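Local atomic coordinates of phosphoribosylaminoimidazole carboxylase, ATPase subunit (Thermus thermophilus, PDB entry 3AW8), a protein that probably catalyses the ATP-dependent conversion of 5-aminoimidazole ribonucleotide and bicarbonate to N5-carboxyaminoimidazole ribonucleotide in de novo purine biosynthesis. Residues F25-D29 and R55-L60; E73-R77 and A88-E92; L123-L127 and E154-L158. All blocks are in the same frame, centred on the assembly; numbering follows the deposited sequence.

Interaction 1. Residues F25-D29 and R55-L60; sequences FRFLD and RFAEGL
The F56 ring lies between two leucines: CB of L28 stands over one face, 3.9 Å from the ring centroid in a CH-pi contact, and L60 CD1 covers the opposite face toward the rim. The backbone carbonyl of R26 meets the ring edge, with R26 O 3.3 Å from F56 CE2. The guanidinium of R26, its plane turned 71° from the ring, instead has backbone oxygens at its edge. This is the packing of helix 50-57 and the turn after it against strand 25-29 of the parallel sheet in the Rossmann-like preATP-grasp domain. The strand runs between strands 2-5 and 41-44, and F56 also reaches L5 of the former.

R26 leaves the strand with CG anti to the backbone N and stays extended until chi3, where a bend (-66°) brings the guanidinium to the backbone carbonyls of F56 and E58. On the way its CG passes F56 CD2 at 3.8 Å. NH1 then donates to both carbonyls, F56 O and E58 O, each 2.8 Å away. The first oxygen lies in the guanidinium plane, although NH1 sits above that carbonyl's own plane; the second is met in its carbonyl plane but is tilted from the guanidinium. These bonds tie the buried arginine to helix 50-57 and to the type II turn A57-L60, in which G59 has positive phi. NE has a long, weak ion pair with E41. The E58 chain, bent at chi2, curls back to complete an end-on grip on one backbone and one carboxylate oxygen: while NH1 holds E58 O, NH2 of R26 forms a salt bridge with E58 OE1 at 3.1 Å, meeting it from above the carboxylate plane.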
# COMPACT_ATOMS: atom_id res chain seq x y z
N PHE A 25 5.89 11.24 -9.42
CA PHE A 25 4.71 12.06 -9.55
C PHE A 25 4.97 13.53 -9.33
O PHE A 25 5.93 13.90 -8.66
CB PHE A 25 3.65 11.58 -8.54
CG PHE A 25 3.22 10.17 -8.76
CD1 PHE A 25 2.14 9.88 -9.58
CD2 PHE A 25 3.94 9.12 -8.20
CE1 PHE A 25 1.79 8.55 -9.85
CE2 PHE A 25 3.60 7.80 -8.46
CZ PHE A 25 2.52 7.51 -9.29
N ARG A 26 4.10 14.35 -9.91
CA ARG A 26 4.14 15.79 -9.74
C ARG A 26 2.68 16.23 -9.73
O ARG A 26 1.91 15.86 -10.61
CB ARG A 26 4.87 16.47 -10.89
CG ARG A 26 4.91 17.99 -10.73
CD ARG A 26 5.63 18.64 -11.89
NE ARG A 26 7.04 18.29 -11.93
CZ ARG A 26 7.78 18.34 -13.04
NH1 ARG A 26 7.24 18.73 -14.18
NH2 ARG A 26 9.06 18.01 -12.99
N PHE A 27 2.29 16.99 -8.72
CA PHE A 27 0.91 17.44 -8.63
C PHE A 27 0.82 18.93 -8.89
O PHE A 27 1.80 19.66 -8.74
CB PHE A 27 0.31 17.14 -7.25
CG PHE A 27 0.40 15.70 -6.85
CD1 PHE A 27 1.51 15.22 -6.17
CD2 PHE A 27 -0.60 14.80 -7.21
CE1 PHE A 27 1.64 13.87 -5.86
CE2 PHE A 27 -0.48 13.44 -6.92
CZ PHE A 27 0.64 12.98 -6.24
N LEU A 28 -0.37 19.38 -9.27
CA LEU A 28 -0.64 20.80 -9.49
C LEU A 28 -1.90 21.04 -8.67
O LEU A 28 -2.86 20.28 -8.75
CB LEU A 28 -0.93 21.11 -10.97
CG LEU A 28 -0.72 22.57 -11.41
CD1 LEU A 28 -1.46 22.83 -12.72
CD2 LEU A 28 -1.22 23.54 -10.36
N ASP A 29 -1.88 22.08 -7.85
CA ASP A 29 -3.03 22.42 -7.03
C ASP A 29 -2.83 23.84 -6.55
O ASP A 29 -1.71 24.24 -6.24
CB ASP A 29 -3.16 21.47 -5.83
CG ASP A 29 -4.54 21.53 -5.19
OD1 ASP A 29 -4.85 22.53 -4.49
OD2 ASP A 29 -5.34 20.59 -5.40
N ARG A 55 4.70 25.05 -16.61
CA ARG A 55 5.85 24.77 -15.76
C ARG A 55 5.69 23.36 -15.19
O ARG A 55 6.63 22.56 -15.21
CB ARG A 55 5.91 25.80 -14.62
CG ARG A 55 7.06 25.57 -13.65
CD ARG A 55 7.25 26.74 -12.69
NE ARG A 55 6.10 26.99 -11.82
CZ ARG A 55 5.23 27.99 -11.98
NH1 ARG A 55 4.22 28.12 -11.13
NH2 ARG A 55 5.36 28.85 -12.99
N PHE A 56 4.50 23.05 -14.70
CA PHE A 56 4.20 21.74 -14.13
C PHE A 56 4.27 20.63 -15.19
O PHE A 56 4.60 19.48 -14.88
CB PHE A 56 2.80 21.79 -13.46
CG PHE A 56 1.99 20.52 -13.59
CD1 PHE A 56 1.21 20.30 -14.72
CD2 PHE A 56 2.02 19.55 -12.59
CE1 PHE A 56 0.46 19.13 -14.86
CE2 PHE A 56 1.28 18.36 -12.72
CZ PHE A 56 0.50 18.16 -13.87
N ALA A 57 3.99 20.96 -16.44
CA ALA A 57 3.99 19.95 -17.48
C ALA A 57 5.35 19.51 -18.01
O ALA A 57 5.46 18.45 -18.61
CB ALA A 57 3.12 20.40 -18.64
N GLU A 58 6.39 20.31 -17.76
CA GLU A 58 7.72 19.99 -18.25
C GLU A 58 8.24 18.61 -17.88
O GLU A 58 8.15 18.19 -16.73
CB GLU A 58 8.73 21.06 -17.77
CG GLU A 58 9.24 20.87 -16.35
CD GLU A 58 10.41 19.89 -16.27
OE1 GLU A 58 10.74 19.43 -15.14
OE2 GLU A 58 11.02 19.60 -17.33
N GLY A 59 8.78 17.91 -18.87
CA GLY A 59 9.33 16.59 -18.62
C GLY A 59 8.34 15.47 -18.34
O GLY A 59 8.72 14.30 -18.35
N LEU A 60 7.08 15.81 -18.11
CA LEU A 60 6.10 14.78 -17.83
C LEU A 60 5.98 13.77 -18.95
O LEU A 60 6.09 14.09 -20.13
CB LEU A 60 4.73 15.41 -17.56
CG LEU A 60 4.67 16.28 -16.30
CD1 LEU A 60 3.30 16.96 -16.20
CD2 LEU A 60 4.96 15.42 -15.08

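Interaction 2. Residues E73-R77 and A88-E92; sequences EAARR and AKALE
Segments 73-77 and 88-92 run almost antiparallel, their N-to-C directions 168° apart and their axes 9.8 Å from each other at closest approach, with the CA atoms of R76 and A88 the nearest pair at 6.1 Å. The small alanines A75 and A88 face across the interface. CB of A75 touches CD1 of L91 at 3.9 Å, making the apolar part of the contact.

R76 bridges the more exposed part. Its chain is extended from CG to NE and passes over A88, whose CB lies 3.4 Å from NH1 and covers one face of the guanidinium, offset toward the rim. The edge of the same group is turned to E92 in a salt bridge made of two hydrogen bonds. NE and NH2 of R76 grip side-on, both donating to the single oxygen OE1 of E92, with NH2 at 2.9 Å and NE at 3.2 Å. This oxygen lies in the guanidinium plane and is approached nearly along its C-O bond, and the carboxylate is only 11° from coplanar with the arginine. E92 gets there by a bend at chi2 of 95°, which turns its carboxylate back toward helix 72-81. Two bonds to one oxygen restrict the rotation of the guanidinium, and the methyl of A88 lies against one face. NH1 has a long, weak ion pair with E79 as well.

The pair forms a helical hairpin, two consecutive helices joined by a short connection. On its far flank, A74 and R77 of helix 72-81 pack on helix 50-57, where R77 NE forms a salt bridge with E50. Helix 88-94 is bordered by V70, Y239 and P261, and by R99 of helix 97-107.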
# COMPACT_ATOMS: atom_id res chain seq x y z
N GLU A 73 -10.30 23.44 -19.71
CA GLU A 73 -9.38 24.26 -20.49
C GLU A 73 -7.93 23.86 -20.20
O GLU A 73 -7.10 23.79 -21.10
CB GLU A 73 -9.58 25.74 -20.17
CG GLU A 73 -10.95 26.32 -20.54
CD GLU A 73 -12.04 25.99 -19.54
OE1 GLU A 73 -11.84 26.22 -18.32
OE2 GLU A 73 -13.11 25.50 -19.96
N ALA A 74 -7.63 23.63 -18.92
CA ALA A 74 -6.28 23.24 -18.51
C ALA A 74 -5.91 21.86 -19.04
O ALA A 74 -4.76 21.61 -19.39
CB ALA A 74 -6.16 23.26 -16.99
N ALA A 75 -6.89 20.96 -19.13
CA ALA A 75 -6.62 19.62 -19.63
C ALA A 75 -6.37 19.65 -21.14
O ALA A 75 -5.46 18.98 -21.62
CB ALA A 75 -7.78 18.69 -19.32
N ARG A 76 -7.17 20.42 -21.87
CA ARG A 76 -7.02 20.51 -23.32
C ARG A 76 -5.76 21.28 -23.73
O ARG A 76 -5.17 21.00 -24.78
CB ARG A 76 -8.26 21.15 -23.96
CG ARG A 76 -9.46 20.21 -24.02
CD ARG A 76 -10.67 20.85 -24.68
NE ARG A 76 -11.86 19.99 -24.66
CZ ARG A 76 -11.92 18.79 -25.23
NH1 ARG A 76 -10.87 18.30 -25.88
NH2 ARG A 76 -13.04 18.08 -25.16
N ARG A 77 -5.34 22.23 -22.90
CA ARG A 77 -4.14 23.01 -23.17
C ARG A 77 -2.90 22.13 -23.21
O ARG A 77 -1.99 22.36 -24.00
CB ARG A 77 -3.96 24.09 -22.10
CG ARG A 77 -2.68 24.91 -22.24
CD ARG A 77 -2.80 25.92 -23.38
NE ARG A 77 -1.55 26.66 -23.57
CZ ARG A 77 -0.47 26.16 -24.18
NH1 ARG A 77 0.62 26.90 -24.30
NH2 ARG A 77 -0.50 24.93 -24.67
N ALA A 88 -9.94 14.45 -22.65
CA ALA A 88 -10.62 15.67 -22.21
C ALA A 88 -12.13 15.62 -22.40
O ALA A 88 -12.88 16.27 -21.68
CB ALA A 88 -10.04 16.88 -22.94
N LYS A 89 -12.58 14.84 -23.39
CA LYS A 89 -14.00 14.72 -23.66
C LYS A 89 -14.75 14.22 -22.43
O LYS A 89 -15.81 14.75 -22.08
CB LYS A 89 -14.24 13.76 -24.83
CG LYS A 89 -15.69 13.64 -25.30
CD LYS A 89 -15.82 12.54 -26.35
CE LYS A 89 -17.24 12.35 -26.86
NZ LYS A 89 -17.72 13.53 -27.64
N ALA A 90 -14.19 13.20 -21.77
CA ALA A 90 -14.79 12.61 -20.58
C ALA A 90 -15.09 13.68 -19.52
O ALA A 90 -16.12 13.63 -18.85
CB ALA A 90 -13.88 11.55 -20.01
N LEU A 91 -14.18 14.63 -19.36
CA LEU A 91 -14.39 15.72 -18.40
C LEU A 91 -15.58 16.55 -18.86
O LEU A 91 -16.44 16.91 -18.06
CB LEU A 91 -13.16 16.62 -18.34
CG LEU A 91 -12.03 16.24 -17.40
CD1 LEU A 91 -10.94 17.29 -17.49
CD2 LEU A 91 -12.56 16.17 -15.99
N GLU A 92 -15.60 16.85 -20.15
CA GLU A 92 -16.66 17.65 -20.75
C GLU A 92 -18.01 17.00 -20.44
O GLU A 92 -18.90 17.63 -19.87
CB GLU A 92 -16.46 17.71 -22.27
CG GLU A 92 -17.02 18.94 -22.96
CD GLU A 92 -15.98 20.05 -23.15
OE1 GLU A 92 -14.92 19.77 -23.76
OE2 GLU A 92 -16.23 21.19 -22.69

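Interaction 3. Residues L123-L127 and E154-L158; sequences LEEGL and EEEAL
Both leucines of helix 120-127 that enter this contact, L123 and L127, hold CG anti to the backbone N (chi1 171° and -166°), which directs the CD2 methyl of each toward helix 154-161. L158, with CG beside its backbone N, crosses L123 at an oblique angle. CD2 of L123 approaches L158 CG at 3.4 Å. One turn further on, CD2 of L127 touches both A157 and L158, 3.9 Å from CB of the alanine and 3.9 Å from CD1 of the leucine. These methyls form a small apolar seam between the helices. The 154-158 segment is only a weakly bonded helix; its N-to-C direction is 142° from that of 123-127, with the axes 11.2 Å apart at closest approach.

Acidic groups border the seam. The chains of E124 and E154 are both bent at chi2 and cross at about a right angle, bringing OE2 of E124 to 2.8 Å from OE1 of E154, where a proton may be shared. Other contacts of the acids are with leucines: E124 OE1 lies 3.3 Å from CD2 of L158, and E154 OE1 is 3.8 Å from CD2 of L127.

A157 also packs on V151 of strand 148-151, tying its helix to the sheet. The two helices belong to a beta-alpha-beta-beta-alpha-beta arrangement with a four-stranded antiparallel sheet, a nucleotide-binding lobe of the ATP-grasp fold.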
# COMPACT_ATOMS: atom_id res chain seq x y z
N LEU A 123 -39.66 24.71 -17.83
CA LEU A 123 -40.00 24.06 -16.57
C LEU A 123 -41.32 23.32 -16.70
O LEU A 123 -41.44 22.18 -16.28
CB LEU A 123 -40.10 25.09 -15.45
CG LEU A 123 -40.65 24.56 -14.12
CD1 LEU A 123 -39.93 23.29 -13.71
CD2 LEU A 123 -40.50 25.62 -13.06
N GLU A 124 -42.30 23.99 -17.29
CA GLU A 124 -43.62 23.39 -17.49
C GLU A 124 -43.53 22.44 -18.68
O GLU A 124 -44.04 21.32 -18.62
CB GLU A 124 -44.65 24.48 -17.78
CG GLU A 124 -45.87 24.45 -16.86
CD GLU A 124 -45.50 24.63 -15.39
OE1 GLU A 124 -44.87 25.66 -15.06
OE2 GLU A 124 -45.85 23.75 -14.57
N GLU A 125 -42.86 22.89 -19.74
CA GLU A 125 -42.67 22.11 -20.96
C GLU A 125 -42.32 20.66 -20.64
O GLU A 125 -42.55 19.76 -21.45
CB GLU A 125 -41.55 22.73 -21.80
CG GLU A 125 -41.15 21.93 -23.03
CD GLU A 125 -42.28 21.76 -24.02
OE1 GLU A 125 -42.85 22.78 -24.46
OE2 GLU A 125 -42.60 20.60 -24.35
N GLY A 126 -41.76 20.44 -19.46
CA GLY A 126 -41.39 19.10 -19.06
C GLY A 126 -41.75 18.74 -17.64
O GLY A 126 -41.55 17.60 -17.21
N LEU A 127 -42.30 19.69 -16.89
CA LEU A 127 -42.66 19.43 -15.51
C LEU A 127 -43.67 18.30 -15.40
O LEU A 127 -43.78 17.67 -14.35
CB LEU A 127 -43.22 20.68 -14.84
CG LEU A 127 -43.31 20.63 -13.31
CD1 LEU A 127 -41.98 20.20 -12.73
CD2 LEU A 127 -43.71 22.00 -12.76
N GLU A 154 -46.22 21.65 -7.21
CA GLU A 154 -46.23 22.05 -8.61
C GLU A 154 -45.80 23.52 -8.70
O GLU A 154 -45.31 23.97 -9.74
CB GLU A 154 -47.65 21.87 -9.18
CG GLU A 154 -47.71 21.46 -10.65
CD GLU A 154 -47.49 22.61 -11.61
OE1 GLU A 154 -47.52 22.37 -12.84
OE2 GLU A 154 -47.30 23.75 -11.14
N GLU A 155 -45.97 24.25 -7.60
CA GLU A 155 -45.59 25.66 -7.54
C GLU A 155 -44.20 25.83 -6.93
O GLU A 155 -43.47 26.75 -7.29
CB GLU A 155 -46.60 26.45 -6.71
CG GLU A 155 -46.58 26.11 -5.23
CD GLU A 155 -47.56 26.94 -4.41
OE1 GLU A 155 -47.39 28.17 -4.36
OE2 GLU A 155 -48.50 26.35 -3.84
N GLU A 156 -43.86 24.95 -6.00
CA GLU A 156 -42.56 24.98 -5.33
C GLU A 156 -41.46 24.79 -6.37
O GLU A 156 -40.28 25.08 -6.12
CB GLU A 156 -42.50 23.87 -4.27
CG GLU A 156 -41.27 23.86 -3.39
CD GLU A 156 -41.32 22.75 -2.35
OE1 GLU A 156 -41.41 21.56 -2.74
OE2 GLU A 156 -41.27 23.05 -1.14
N ALA A 157 -41.85 24.30 -7.54
CA ALA A 157 -40.94 24.06 -8.66
C ALA A 157 -40.61 25.38 -9.34
O ALA A 157 -39.45 25.77 -9.43
CB ALA A 157 -41.58 23.10 -9.66
N LEU A 158 -41.64 26.06 -9.84
CA LEU A 158 -41.45 27.34 -10.50
C LEU A 158 -40.80 28.29 -9.50
O LEU A 158 -40.23 29.32 -9.88
CB LEU A 158 -42.79 27.90 -10.99
CG LEU A 158 -43.45 27.14 -12.15
CD1 LEU A 158 -43.95 25.78 -11.68
CD2 LEU A 158 -44.61 27.96 -12.70

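The three contacts follow one another along the chain. Interactions 1 and 2 both fall in the preATP-grasp domain, with centres about 16 Å apart and nearest atoms about 6 Å apart; helix 50-57 takes part in both surroundings, since it contributes F56 to interaction 1 and E50, L53 and L54 to the flank of helix 72-81 in interaction 2. Interaction 3 lies in the ATP-grasp domain, its centre about 47 Å from that of interaction 1 and about 34 Å from that of interaction 2. It approaches the nucleotide site without touching it: the side chain of L127 is about 13 Å from the bound AMP, whereas interactions 1 and 2 lie away from the annotated sites.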